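Local atomic coordinates of VP35 (Myotis lucifugus, PDB entry 6DKU), a protein that is a genome-encoded homologue of the filoviral polymerase cofactor VP35 and probably antagonises interferon responses, here seen as its interferon inhibitory domain. Residues 12-17 / 31-35; 26-30 / 124-128; 37-43 / 74-79. The protein carries 1 engineered substitution. One frame throughout, in Å; residues are numbered along the deposited sequence.

All three contacts lie in the interferon inhibitory domain, a helical bundle packed against a small mixed sheet. Contacts 1 and 2 share helix 26-37 and touch, centres about 13 Å apart. Contact 1 pairs it with helix 9-18. Contact 2 joins its first turn to the end of strand 122-127. Contact 3 ties the loop between helices 26-37 and 41-56 to the end of helix 73-76. It touches contact 1 (centres about 12 Å apart) but not contact 2 (about 16 Å). Along the chain, segments of contacts 1 and 2 alternate; contact 3 follows contact 1 and falls between the segments of contact 2. They sample the bundle interior, its junction with the sheet and one end loop.

Contact 1: residues 12-17 / 31-35; sequences FVRVLT and VSAIA
Val31 is the central apolar residue of this contact. Its side chain is a knob in a hole formed by Phe12, Val13, Leu16 and Thr17. A chi1 of 171° sends CG1 into this hole, 3.7 Å from Leu16 CB and 3.8 Å from Thr17 CG2. One turn later along helix 26-37, Ile34 and Ala35 meet Phe12. Phe12 CZ is 3.7 Å from Ile34 CG2, and the two side chains cross at about a right angle. Phe12 CD2 meets Ala35 CB at 3.6 Å. Val13 CG2 touches both Ser32 CA (3.7 Å) and Ala35 CB (3.8 Å).

The two segments run roughly antiparallel. Their axes are 9.3 Å apart at closest and 149° apart in direction. They belong to the first two helices of the domain's helical bundle. Helix 41-56 adds Leu44 and Ala47 around Phe12, and helix 61-71 brings Ile65 to Val31 and Ile68 to Leu16 and Ile34.

No hydrogen bond crosses between the segments. At the Phe12 ring, Val31 O lies in plane at the edge, 3.7 Å from CE2. From its own helix, Leu16 CD1 lies over one face, toward the rim.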
ATOM      1  N   PHE A  12       2.586 -11.610   4.396  1.00 53.77           N
ATOM      2  CA  PHE A  12       1.424 -10.735   4.221  1.00 44.86           C
ATOM      3  C   PHE A  12       1.261 -10.324   2.759  1.00 48.73           C
ATOM      4  O   PHE A  12       0.177 -10.458   2.173  1.00 53.36           O
ATOM      5  CB  PHE A  12       1.570  -9.497   5.122  1.00 42.16           C
ATOM      6  CG  PHE A  12       0.440  -8.497   4.992  1.00 44.47           C
ATOM      7  CD1 PHE A  12      -0.707  -8.617   5.770  1.00 54.46           C
ATOM      8  CD2 PHE A  12       0.528  -7.431   4.105  1.00 49.08           C
ATOM      9  CE1 PHE A  12      -1.749  -7.699   5.658  1.00 55.63           C
ATOM     10  CE2 PHE A  12      -0.512  -6.510   3.984  1.00 51.89           C
ATOM     11  CZ  PHE A  12      -1.650  -6.645   4.761  1.00 55.06           C
ATOM     12  N   VAL A  13       2.346  -9.840   2.153  1.00 53.23           N
ATOM     13  CA  VAL A  13       2.312  -9.417   0.756  1.00 49.47           C
ATOM     14  C   VAL A  13       1.963 -10.592  -0.156  1.00 52.91           C
ATOM     15  O   VAL A  13       1.184 -10.446  -1.105  1.00 50.22           O
ATOM     16  CB  VAL A  13       3.659  -8.768   0.372  1.00 45.42           C
ATOM     17  CG1 VAL A  13       3.905  -8.865  -1.114  1.00 48.73           C
ATOM     18  CG2 VAL A  13       3.693  -7.318   0.809  1.00 33.61           C
ATOM     19  N   ARG A  14       2.523 -11.776   0.114  1.00 54.31           N
ATOM     20  CA  ARG A  14       2.264 -12.921  -0.761  1.00 50.11           C
ATOM     21  C   ARG A  14       0.802 -13.353  -0.695  1.00 56.17           C
ATOM     22  O   ARG A  14       0.167 -13.608  -1.728  1.00 45.96           O
ATOM     23  CB  ARG A  14       3.177 -14.094  -0.400  1.00 47.39           C
ATOM     24  CG  ARG A  14       2.973 -15.293  -1.313  1.00 55.91           C
ATOM     25  CD  ARG A  14       3.650 -16.556  -0.812  1.00 67.31           C
ATOM     26  NE  ARG A  14       3.079 -17.046   0.444  1.00 84.71           N
ATOM     27  CZ  ARG A  14       1.855 -17.558   0.580  1.00 88.14           C
ATOM     28  NH1 ARG A  14       1.041 -17.657  -0.465  1.00 84.99           N
ATOM     29  NH2 ARG A  14       1.441 -17.976   1.770  1.00 83.49           N
ATOM     30  N   VAL A  15       0.250 -13.436   0.520  1.00 61.65           N
ATOM     31  CA  VAL A  15      -1.145 -13.838   0.682  1.00 49.55           C
ATOM     32  C   VAL A  15      -2.061 -12.846  -0.016  1.00 59.18           C
ATOM     33  O   VAL A  15      -2.876 -13.224  -0.867  1.00 66.96           O
ATOM     34  CB  VAL A  15      -1.512 -13.964   2.170  1.00 49.41           C
ATOM     35  CG1 VAL A  15      -3.033 -13.963   2.333  1.00 40.19           C
ATOM     36  CG2 VAL A  15      -0.886 -15.200   2.781  1.00 45.62           C
ATOM     37  N   LEU A  16      -1.943 -11.559   0.329  1.00 46.80           N
ATOM     38  CA  LEU A  16      -2.900 -10.606  -0.224  1.00 44.93           C
ATOM     39  C   LEU A  16      -2.732 -10.459  -1.730  1.00 44.74           C
ATOM     40  O   LEU A  16      -3.725 -10.410  -2.462  1.00 56.16           O
ATOM     41  CB  LEU A  16      -2.792  -9.251   0.472  1.00 41.55           C
ATOM     42  CG  LEU A  16      -3.772  -9.088   1.637  1.00 43.94           C
ATOM     43  CD1 LEU A  16      -3.222  -9.731   2.906  1.00 42.40           C
ATOM     44  CD2 LEU A  16      -4.102  -7.620   1.872  1.00 33.89           C
ATOM     45  N   THR A  17      -1.493 -10.400  -2.224  1.00 44.42           N
ATOM     46  CA  THR A  17      -1.351 -10.237  -3.670  1.00 57.49           C
ATOM     47  C   THR A  17      -1.714 -11.504  -4.432  1.00 49.59           C
ATOM     48  O   THR A  17      -1.913 -11.431  -5.648  1.00 49.32           O
ATOM     49  CB  THR A  17       0.066  -9.794  -4.049  1.00 53.02           C
ATOM     50  OG1 THR A  17       1.022 -10.664  -3.439  1.00 59.46           O
ATOM     51  CG2 THR A  17       0.316  -8.368  -3.588  1.00 50.99           C
ATOM     52  N   VAL A  31      -0.695  -3.072  -1.130  1.00 48.97           N
ATOM     53  CA  VAL A  31      -0.429  -4.206  -0.247  1.00 50.94           C
ATOM     54  C   VAL A  31       0.967  -4.084   0.352  1.00 55.50           C
ATOM     55  O   VAL A  31       1.158  -4.187   1.572  1.00 63.60           O
ATOM     56  CB  VAL A  31      -0.599  -5.528  -1.018  1.00 42.86           C
ATOM     57  CG1 VAL A  31      -0.128  -6.702  -0.182  1.00 39.81           C
ATOM     58  CG2 VAL A  31      -2.046  -5.706  -1.455  1.00 45.01           C
ATOM     59  N   SER A  32       1.957  -3.829  -0.507  1.00 49.97           N
ATOM     60  CA  SER A  32       3.336  -3.695  -0.051  1.00 46.00           C
ATOM     61  C   SER A  32       3.500  -2.531   0.926  1.00 57.11           C
ATOM     62  O   SER A  32       4.281  -2.619   1.880  1.00 54.25           O
ATOM     63  CB  SER A  32       4.257  -3.522  -1.261  1.00 46.50           C
ATOM     64  OG  SER A  32       5.619  -3.608  -0.880  1.00 64.98           O
ATOM     65  N   ALA A  33       2.774  -1.431   0.706  1.00 41.65           N
ATOM     66  CA  ALA A  33       2.879  -0.276   1.592  1.00 47.53           C
ATOM     67  C   ALA A  33       2.292  -0.589   2.957  1.00 61.03           C
ATOM     68  O   ALA A  33       2.894  -0.269   3.991  1.00 61.31           O
ATOM     69  CB  ALA A  33       2.172   0.930   0.971  1.00 40.19           C
ATOM     70  N   ILE A  34       1.117  -1.225   2.968  1.00 65.29           N
ATOM     71  CA  ILE A  34       0.508  -1.671   4.214  1.00 56.69           C
ATOM     72  C   ILE A  34       1.479  -2.550   4.989  1.00 53.72           C
ATOM     73  O   ILE A  34       1.653  -2.382   6.203  1.00 52.93           O
ATOM     74  CB  ILE A  34      -0.819  -2.399   3.924  1.00 49.57           C
ATOM     75  CG1 ILE A  34      -1.842  -1.422   3.342  1.00 46.65           C
ATOM     76  CG2 ILE A  34      -1.374  -3.027   5.190  1.00 44.96           C
ATOM     77  CD1 ILE A  34      -3.149  -2.069   2.965  1.00 52.03           C
ATOM     78  N   ALA A  35       2.146  -3.484   4.302  1.00 50.06           N
ATOM     79  CA  ALA A  35       3.094  -4.348   5.000  1.00 46.08           C
ATOM     80  C   ALA A  35       4.288  -3.558   5.515  1.00 54.62           C
ATOM     81  O   ALA A  35       4.746  -3.782   6.640  1.00 65.62           O
ATOM     82  CB  ALA A  35       3.564  -5.476   4.087  1.00 46.17           C
TER

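Contact 2: residues 26-30 / 124-128; sequences AFHEL and LGLKI
Ala26 and Ile128 bring their CA atoms to 5.6 Å, where the first turn of helix 26-37 meets the chain end just past strand 122-127. No hydrogen bond joins the segments. Side chains do most of the work, with CD1 of Ile128 also 3.4 Å from the carbonyl oxygen O of Ala26. CG1 of Ile128 is anti to the backbone N (chi1 -179°), and a turn at chi2 (54°) sends CD1 to the helix. There it sits over one face of the Phe27 ring in a CH-pi contact, 4.0 Å from the centroid and 15° off the ring normal. It is offset toward the rim, on the CD1 side of the ring. Ile128 CD1 is also 3.9 Å from Leu30 CD2 and 4.0 Å from Ala26 CB.

Leu126 adds a looser contact, its CD2 lying 4.3 Å from Ala26 CB. Ile66 of helix 61-71 touches both Phe27 and Ile128, and Val114 of the neighbouring strand packs on Ile128. Glu29 is hydrogen-bonded to the hydroxyls of Tyr95 and Tyr115 and forms a salt bridge with Arg24. This is the seam between helical bundle and mixed sheet, the two-part build of the VP35 interferon inhibitory domain.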
ATOM      1  N   ALA A  26      -0.944  -0.387  -8.888  1.00 48.36           N
ATOM      2  CA  ALA A  26      -0.862   0.263  -7.589  1.00 43.55           C
ATOM      3  C   ALA A  26      -1.555  -0.516  -6.480  1.00 49.39           C
ATOM      4  O   ALA A  26      -1.370  -0.172  -5.312  1.00 59.58           O
ATOM      5  CB  ALA A  26      -1.453   1.669  -7.660  1.00 45.92           C
ATOM      6  N   PHE A  27      -2.366  -1.530  -6.796  1.00 51.83           N
ATOM      7  CA  PHE A  27      -2.957  -2.314  -5.714  1.00 48.73           C
ATOM      8  C   PHE A  27      -1.908  -3.209  -5.068  1.00 47.17           C
ATOM      9  O   PHE A  27      -1.836  -3.300  -3.835  1.00 57.00           O
ATOM     10  CB  PHE A  27      -4.146  -3.131  -6.228  1.00 47.00           C
ATOM     11  CG  PHE A  27      -5.411  -2.324  -6.401  1.00 47.72           C
ATOM     12  CD1 PHE A  27      -6.218  -2.023  -5.314  1.00 46.15           C
ATOM     13  CD2 PHE A  27      -5.789  -1.858  -7.656  1.00 52.52           C
ATOM     14  CE1 PHE A  27      -7.384  -1.276  -5.471  1.00 53.40           C
ATOM     15  CE2 PHE A  27      -6.953  -1.112  -7.823  1.00 50.13           C
ATOM     16  CZ  PHE A  27      -7.748  -0.819  -6.727  1.00 56.99           C
ATOM     17  N   HIS A  28      -1.075  -3.862  -5.887  1.00 39.42           N
ATOM     18  CA  HIS A  28       0.068  -4.602  -5.360  1.00 49.65           C
ATOM     19  C   HIS A  28       0.933  -3.703  -4.488  1.00 49.18           C
ATOM     20  O   HIS A  28       1.343  -4.085  -3.384  1.00 55.71           O
ATOM     21  CB  HIS A  28       0.904  -5.173  -6.509  1.00 50.72           C
ATOM     22  CG  HIS A  28       0.132  -6.020  -7.469  1.00 52.16           C
ATOM     23  ND1 HIS A  28      -0.656  -5.486  -8.466  1.00 48.75           N
ATOM     24  CD2 HIS A  28       0.043  -7.365  -7.596  1.00 48.27           C
ATOM     25  CE1 HIS A  28      -1.201  -6.468  -9.163  1.00 51.99           C
ATOM     26  NE2 HIS A  28      -0.795  -7.617  -8.651  1.00 49.35           N
ATOM     27  N   GLU A  29       1.209  -2.491  -4.978  1.00 42.09           N
ATOM     28  CA  GLU A  29       1.989  -1.536  -4.210  1.00 38.83           C
ATOM     29  C   GLU A  29       1.283  -1.136  -2.924  1.00 45.09           C
ATOM     30  O   GLU A  29       1.947  -0.912  -1.912  1.00 57.03           O
ATOM     31  CB  GLU A  29       2.293  -0.297  -5.050  1.00 36.38           C
ATOM     32  CG  GLU A  29       2.659  -0.596  -6.485  1.00 47.81           C
ATOM     33  CD  GLU A  29       4.049  -1.183  -6.638  1.00 50.76           C
ATOM     34  OE1 GLU A  29       4.714  -1.431  -5.604  1.00 54.29           O
ATOM     35  OE2 GLU A  29       4.476  -1.395  -7.797  1.00 56.59           O
ATOM     36  N   LEU A  30      -0.046  -1.036  -2.932  1.00 43.33           N
ATOM     37  CA  LEU A  30      -0.747  -0.703  -1.697  1.00 52.00           C
ATOM     38  C   LEU A  30      -0.603  -1.821  -0.676  1.00 50.61           C
ATOM     39  O   LEU A  30      -0.412  -1.561   0.519  1.00 57.99           O
ATOM     40  CB  LEU A  30      -2.220  -0.419  -1.978  1.00 49.87           C
ATOM     41  CG  LEU A  30      -3.050   0.006  -0.765  1.00 43.22           C
ATOM     42  CD1 LEU A  30      -2.352   1.101   0.033  1.00 39.78           C
ATOM     43  CD2 LEU A  30      -4.420   0.473  -1.209  1.00 37.37           C
ATOM     44  N   LEU A 124       8.060  12.528  -5.825  1.00 82.08           N
ATOM     45  CA  LEU A 124       6.848  12.250  -6.585  1.00 77.28           C
ATOM     46  C   LEU A 124       5.985  11.244  -5.840  1.00 71.04           C
ATOM     47  O   LEU A 124       6.482  10.216  -5.376  1.00 70.12           O
ATOM     48  CB  LEU A 124       7.191  11.716  -7.975  1.00 70.97           C
ATOM     49  CG  LEU A 124       8.222  12.519  -8.774  1.00 70.00           C
ATOM     50  CD1 LEU A 124       8.264  12.043 -10.221  1.00 67.88           C
ATOM     51  CD2 LEU A 124       7.918  14.007  -8.703  1.00 66.44           C
ATOM     52  N   GLY A 125       4.693  11.536  -5.747  1.00 65.64           N
ATOM     53  CA  GLY A 125       3.754  10.689  -5.028  1.00 54.71           C
ATOM     54  C   GLY A 125       2.888   9.890  -5.971  1.00 52.80           C
ATOM     55  O   GLY A 125       2.495  10.363  -7.041  1.00 55.44           O
ATOM     56  N   LEU A 126       2.588   8.656  -5.573  1.00 52.90           N
ATOM     57  CA  LEU A 126       1.702   7.787  -6.328  1.00 55.05           C
ATOM     58  C   LEU A 126       0.510   7.447  -5.449  1.00 56.70           C
ATOM     59  O   LEU A 126       0.683   6.940  -4.337  1.00 52.89           O
ATOM     60  CB  LEU A 126       2.423   6.519  -6.785  1.00 50.29           C
ATOM     61  CG  LEU A 126       1.530   5.468  -7.444  1.00 47.39           C
ATOM     62  CD1 LEU A 126       1.432   5.715  -8.936  1.00 61.56           C
ATOM     63  CD2 LEU A 126       2.055   4.080  -7.163  1.00 55.40           C
ATOM     64  N   LYS A 127      -0.688   7.748  -5.938  1.00 61.12           N
ATOM     65  CA  LYS A 127      -1.923   7.427  -5.245  1.00 46.01           C
ATOM     66  C   LYS A 127      -2.479   6.101  -5.749  1.00 50.80           C
ATOM     67  O   LYS A 127      -2.017   5.538  -6.746  1.00 45.09           O
ATOM     68  CB  LYS A 127      -2.949   8.549  -5.415  1.00 40.44           C
ATOM     69  CG  LYS A 127      -2.586   9.785  -4.638  1.00 57.29           C
ATOM     70  CD  LYS A 127      -3.735  10.774  -4.505  1.00 58.97           C
ATOM     71  CE  LYS A 127      -3.201  12.214  -4.516  1.00 60.90           C
ATOM     72  NZ  LYS A 127      -3.805  13.073  -3.450  1.00 66.87           N
ATOM     73  N   ILE A 128      -3.489   5.602  -5.040  1.00 50.18           N
ATOM     74  CA  ILE A 128      -4.062   4.305  -5.358  1.00 50.45           C
ATOM     75  C   ILE A 128      -4.885   4.365  -6.644  1.00 71.85           C
ATOM     76  O   ILE A 128      -5.611   5.329  -6.901  1.00 81.20           O
ATOM     77  CB  ILE A 128      -4.902   3.778  -4.185  1.00 51.53           C
ATOM     78  CG1 ILE A 128      -5.474   2.402  -4.532  1.00 55.89           C
ATOM     79  CG2 ILE A 128      -5.980   4.781  -3.792  1.00 40.59           C
ATOM     80  CD1 ILE A 128      -4.404   1.408  -4.973  1.00 44.76           C
ATOM     81  OXT ILE A 128      -4.833   3.447  -7.469  1.00 77.45           O
TER

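Contact 3: residues 37-43 / 74-79; sequences VSRDSHD and YFRNCE
Tyr74 and Phe75, near the end of the short helix 73-76, receive the loop that links helix 26-37 to helix 41-56. All three helices belong to the helical part of the interferon inhibitory domain. The loop finishes with Asp40 as N-cap of helix 41-56. The capping bonds from His42 N and Asp43 N to Asp40 OD1 are both weak.

One hydrogen bond crosses the contact. Tyr74 OH donates to Val37 O at 2.8 Å, with a C=O...donor angle of 156°. The carbonyl oxygen lies in the plane of the tyrosine ring, at its edge.

The charged group is Arg39 with Asp43. The arginine side chain bends at chi3 (-71°) and brings its guanidinium over one face of the Tyr74 ring. CZ of Arg39 is 4.2 Å from the ring centroid, a cation-pi contact. The two planes stand 65° apart, so the groups are not stacked flat, and NH1 is the end that dips toward the ring. Arg39 NH1 also forms a salt bridge with Asp43 OD2 at 2.8 Å. That oxygen is well out of the guanidinium plane, so the attraction is one of charge alone. The same OD2 accepts from Arg39 N at 3.0 Å, on the anti side of the carboxylate.

Phe75 makes apolar packing at its edge. CG1 of Val37 is 3.5 Å from CD1 of Phe75. Asp43 O also lies at the ring edge, 3.5 Å from Phe75 CE2, and Asp43 CB is 3.8 Å from Phe75 CZ. Tyr74 CD2 lies over the centre of one face of the phenylalanine ring. Ala47 of helix 41-56 also touches Phe75.

Ser38 turns its OG to Ala35 O, a hydrogen bond back into helix 26-37, while its CB lies at the edge of the Phe75 ring, 4.0 Å from CE1.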
ATOM      1  N   VAL A  37       4.471  -0.485   6.436  1.00 67.77           N
ATOM      2  CA  VAL A  37       4.186   0.571   7.410  1.00 62.87           C
ATOM      3  C   VAL A  37       3.743   0.024   8.770  1.00 56.14           C
ATOM      4  O   VAL A  37       3.703   0.782   9.756  1.00 57.83           O
ATOM      5  CB  VAL A  37       3.138   1.534   6.812  1.00 50.29           C
ATOM      6  CG1 VAL A  37       1.728   1.015   7.045  1.00 52.23           C
ATOM      7  CG2 VAL A  37       3.338   2.954   7.320  1.00 66.29           C
ATOM      8  N   SER A  38       3.433  -1.269   8.858  1.00 56.43           N
ATOM      9  CA  SER A  38       3.078  -1.912  10.117  1.00 66.87           C
ATOM     10  C   SER A  38       4.277  -1.983  11.065  1.00 62.50           C
ATOM     11  O   SER A  38       5.435  -2.038  10.644  1.00 76.97           O
ATOM     12  CB  SER A  38       2.543  -3.323   9.855  1.00 70.39           C
ATOM     13  OG  SER A  38       3.353  -4.023   8.929  1.00 82.78           O
ATOM     14  N   ARG A  39       3.981  -2.011  12.365  1.00 53.26           N
ATOM     15  CA  ARG A  39       5.010  -1.946  13.394  1.00 61.09           C
ATOM     16  C   ARG A  39       5.428  -3.316  13.917  1.00 66.67           C
ATOM     17  O   ARG A  39       6.530  -3.440  14.470  1.00 66.88           O
ATOM     18  CB  ARG A  39       4.524  -1.067  14.564  1.00 71.57           C
ATOM     19  CG  ARG A  39       3.539   0.025  14.135  1.00 70.15           C
ATOM     20  CD  ARG A  39       3.139   1.002  15.249  1.00 78.52           C
ATOM     21  NE  ARG A  39       2.262   0.439  16.281  1.00 81.29           N
ATOM     22  CZ  ARG A  39       0.970   0.156  16.118  1.00 74.78           C
ATOM     23  NH1 ARG A  39       0.377   0.356  14.956  1.00 68.39           N
ATOM     24  NH2 ARG A  39       0.269  -0.350  17.119  1.00 83.29           N
ATOM     25  N   ASP A  40       4.591  -4.333  13.751  1.00 49.58           N
ATOM     26  CA  ASP A  40       4.874  -5.692  14.208  1.00 60.57           C
ATOM     27  C   ASP A  40       3.821  -6.614  13.593  1.00 58.41           C
ATOM     28  O   ASP A  40       3.015  -6.188  12.755  1.00 56.06           O
ATOM     29  CB  ASP A  40       4.908  -5.775  15.737  1.00 64.30           C
ATOM     30  CG  ASP A  40       3.536  -5.573  16.382  1.00 82.89           C
ATOM     31  OD1 ASP A  40       2.611  -5.031  15.735  1.00 81.11           O
ATOM     32  OD2 ASP A  40       3.389  -5.960  17.562  1.00 92.33           O
ATOM     33  N   SER A  41       3.824  -7.882  14.023  1.00 54.01           N
ATOM     34  CA  SER A  41       2.911  -8.876  13.460  1.00 57.31           C
ATOM     35  C   SER A  41       1.454  -8.570  13.788  1.00 64.18           C
ATOM     36  O   SER A  41       0.554  -8.941  13.020  1.00 75.52           O
ATOM     37  CB  SER A  41       3.291 -10.272  13.961  1.00 64.24           C
ATOM     38  OG  SER A  41       2.784 -10.515  15.261  1.00 72.94           O
ATOM     39  N   HIS A  42       1.201  -7.884  14.904  1.00 64.28           N
ATOM     40  CA  HIS A  42      -0.170  -7.579  15.293  1.00 56.42           C
ATOM     41  C   HIS A  42      -0.865  -6.701  14.255  1.00 60.03           C
ATOM     42  O   HIS A  42      -2.009  -6.966  13.871  1.00 61.56           O
ATOM     43  CB  HIS A  42      -0.186  -6.913  16.663  1.00 74.44           C
ATOM     44  CG  HIS A  42      -1.559  -6.553  17.130  1.00 99.28           C
ATOM     45  ND1 HIS A  42      -2.480  -7.498  17.531  1.00102.11           N
ATOM     46  CD2 HIS A  42      -2.179  -5.353  17.237  1.00103.54           C
ATOM     47  CE1 HIS A  42      -3.602  -6.894  17.880  1.00103.94           C
ATOM     48  NE2 HIS A  42      -3.446  -5.593  17.710  1.00104.30           N
ATOM     49  N   ASP A  43      -0.192  -5.647  13.785  1.00 67.03           N
ATOM     50  CA  ASP A  43      -0.796  -4.796  12.761  1.00 66.93           C
ATOM     51  C   ASP A  43      -1.080  -5.588  11.487  1.00 69.77           C
ATOM     52  O   ASP A  43      -2.147  -5.437  10.875  1.00 66.53           O
ATOM     53  CB  ASP A  43       0.110  -3.603  12.454  1.00 51.27           C
ATOM     54  CG  ASP A  43       0.289  -2.684  13.640  1.00 64.75           C
ATOM     55  OD1 ASP A  43      -0.554  -2.711  14.563  1.00 71.97           O
ATOM     56  OD2 ASP A  43       1.280  -1.929  13.649  1.00 63.90           O
ATOM     57  N   TYR A  74      -5.267   2.286  12.491  1.00 92.06           N
ATOM     58  CA  TYR A  74      -3.834   2.555  12.443  1.00 71.94           C
ATOM     59  C   TYR A  74      -3.390   2.904  11.024  1.00 77.19           C
ATOM     60  O   TYR A  74      -2.885   4.003  10.771  1.00 82.83           O
ATOM     61  CB  TYR A  74      -3.036   1.366  12.971  1.00 63.44           C
ATOM     62  CG  TYR A  74      -1.563   1.562  12.723  1.00 60.67           C
ATOM     63  CD1 TYR A  74      -0.866   2.594  13.343  1.00 62.68           C
ATOM     64  CD2 TYR A  74      -0.885   0.771  11.810  1.00 63.53           C
ATOM     65  CE1 TYR A  74       0.484   2.796  13.099  1.00 69.94           C
ATOM     66  CE2 TYR A  74       0.456   0.964  11.555  1.00 76.19           C
ATOM     67  CZ  TYR A  74       1.138   1.976  12.199  1.00 80.33           C
ATOM     68  OH  TYR A  74       2.481   2.158  11.932  1.00 82.39           O
ATOM     69  N   PHE A  75      -3.575   1.972  10.079  1.00 70.08           N
ATOM     70  CA  PHE A  75      -3.173   2.222   8.697  1.00 62.44           C
ATOM     71  C   PHE A  75      -3.861   3.447   8.122  1.00 63.65           C
ATOM     72  O   PHE A  75      -3.289   4.135   7.270  1.00 69.35           O
ATOM     73  CB  PHE A  75      -3.472   1.002   7.830  1.00 53.05           C
ATOM     74  CG  PHE A  75      -2.735  -0.220   8.261  1.00 59.73           C
ATOM     75  CD1 PHE A  75      -1.408  -0.399   7.912  1.00 41.52           C
ATOM     76  CD2 PHE A  75      -3.360  -1.177   9.046  1.00 62.39           C
ATOM     77  CE1 PHE A  75      -0.727  -1.519   8.317  1.00 57.74           C
ATOM     78  CE2 PHE A  75      -2.686  -2.299   9.459  1.00 54.07           C
ATOM     79  CZ  PHE A  75      -1.366  -2.474   9.092  1.00 69.08           C
ATOM     80  N   ARG A  76      -5.082   3.734   8.573  1.00 67.77           N
ATOM     81  CA  ARG A  76      -5.794   4.913   8.098  1.00 70.52           C
ATOM     82  C   ARG A  76      -4.975   6.179   8.330  1.00 73.35           C
ATOM     83  O   ARG A  76      -4.811   6.998   7.421  1.00 77.12           O
ATOM     84  CB  ARG A  76      -7.154   4.993   8.792  1.00 78.78           C
ATOM     85  CG  ARG A  76      -8.069   6.110   8.328  1.00 78.00           C
ATOM     86  CD  ARG A  76      -9.197   6.304   9.338  1.00 80.40           C
ATOM     87  NE  ARG A  76      -9.862   7.594   9.187  1.00107.24           N
ATOM     88  CZ  ARG A  76      -9.322   8.763   9.524  1.00123.51           C
ATOM     89  NH1 ARG A  76      -8.096   8.816  10.027  1.00125.52           N
ATOM     90  NH2 ARG A  76     -10.008   9.887   9.355  1.00128.42           N
ATOM     91  N   ASN A  77      -4.419   6.337   9.533  1.00 79.05           N
ATOM     92  CA  ASN A  77      -3.682   7.537   9.914  1.00 72.46           C
ATOM     93  C   ASN A  77      -2.183   7.433   9.667  1.00 67.84           C
ATOM     94  O   ASN A  77      -1.407   8.130  10.327  1.00 87.71           O
ATOM     95  CB  ASN A  77      -3.918   7.850  11.391  1.00 68.62           C
ATOM     96  CG  ASN A  77      -5.307   8.330  11.654  1.00 79.81           C
ATOM     97  OD1 ASN A  77      -5.907   8.986  10.806  1.00 89.72           O
ATOM     98  ND2 ASN A  77      -5.837   8.017  12.832  1.00 90.99           N
ATOM     99  N   CYS A  78      -1.750   6.588   8.752  1.00 62.54           N
ATOM    100  CA  CYS A  78      -0.340   6.273   8.632  1.00 63.30           C
ATOM    101  C   CYS A  78       0.266   7.047   7.473  1.00 65.48           C
ATOM    102  O   CYS A  78      -0.349   7.185   6.410  1.00 64.89           O
ATOM    103  CB  CYS A  78      -0.150   4.769   8.432  1.00 75.91           C
ATOM    104  SG  CYS A  78       1.303   4.070   9.209  1.00 88.54           S
ATOM    105  N   GLU A  79       1.456   7.586   7.707  1.00 66.25           N
ATOM    106  CA  GLU A  79       2.225   8.203   6.639  1.00 53.31           C
ATOM    107  C   GLU A  79       2.523   7.178   5.557  1.00 68.30           C
ATOM    108  O   GLU A  79       2.931   6.050   5.852  1.00 77.76           O
ATOM    109  CB  GLU A  79       3.529   8.764   7.193  1.00 59.70           C
ATOM    110  CG  GLU A  79       3.440  10.188   7.705  1.00 73.10           C
ATOM    111  CD  GLU A  79       3.155  11.188   6.604  1.00 87.60           C
ATOM    112  OE1 GLU A  79       2.671  12.286   6.935  1.00 92.92           O
ATOM    113  OE2 GLU A  79       3.407  10.883   5.414  1.00 92.52           O
TER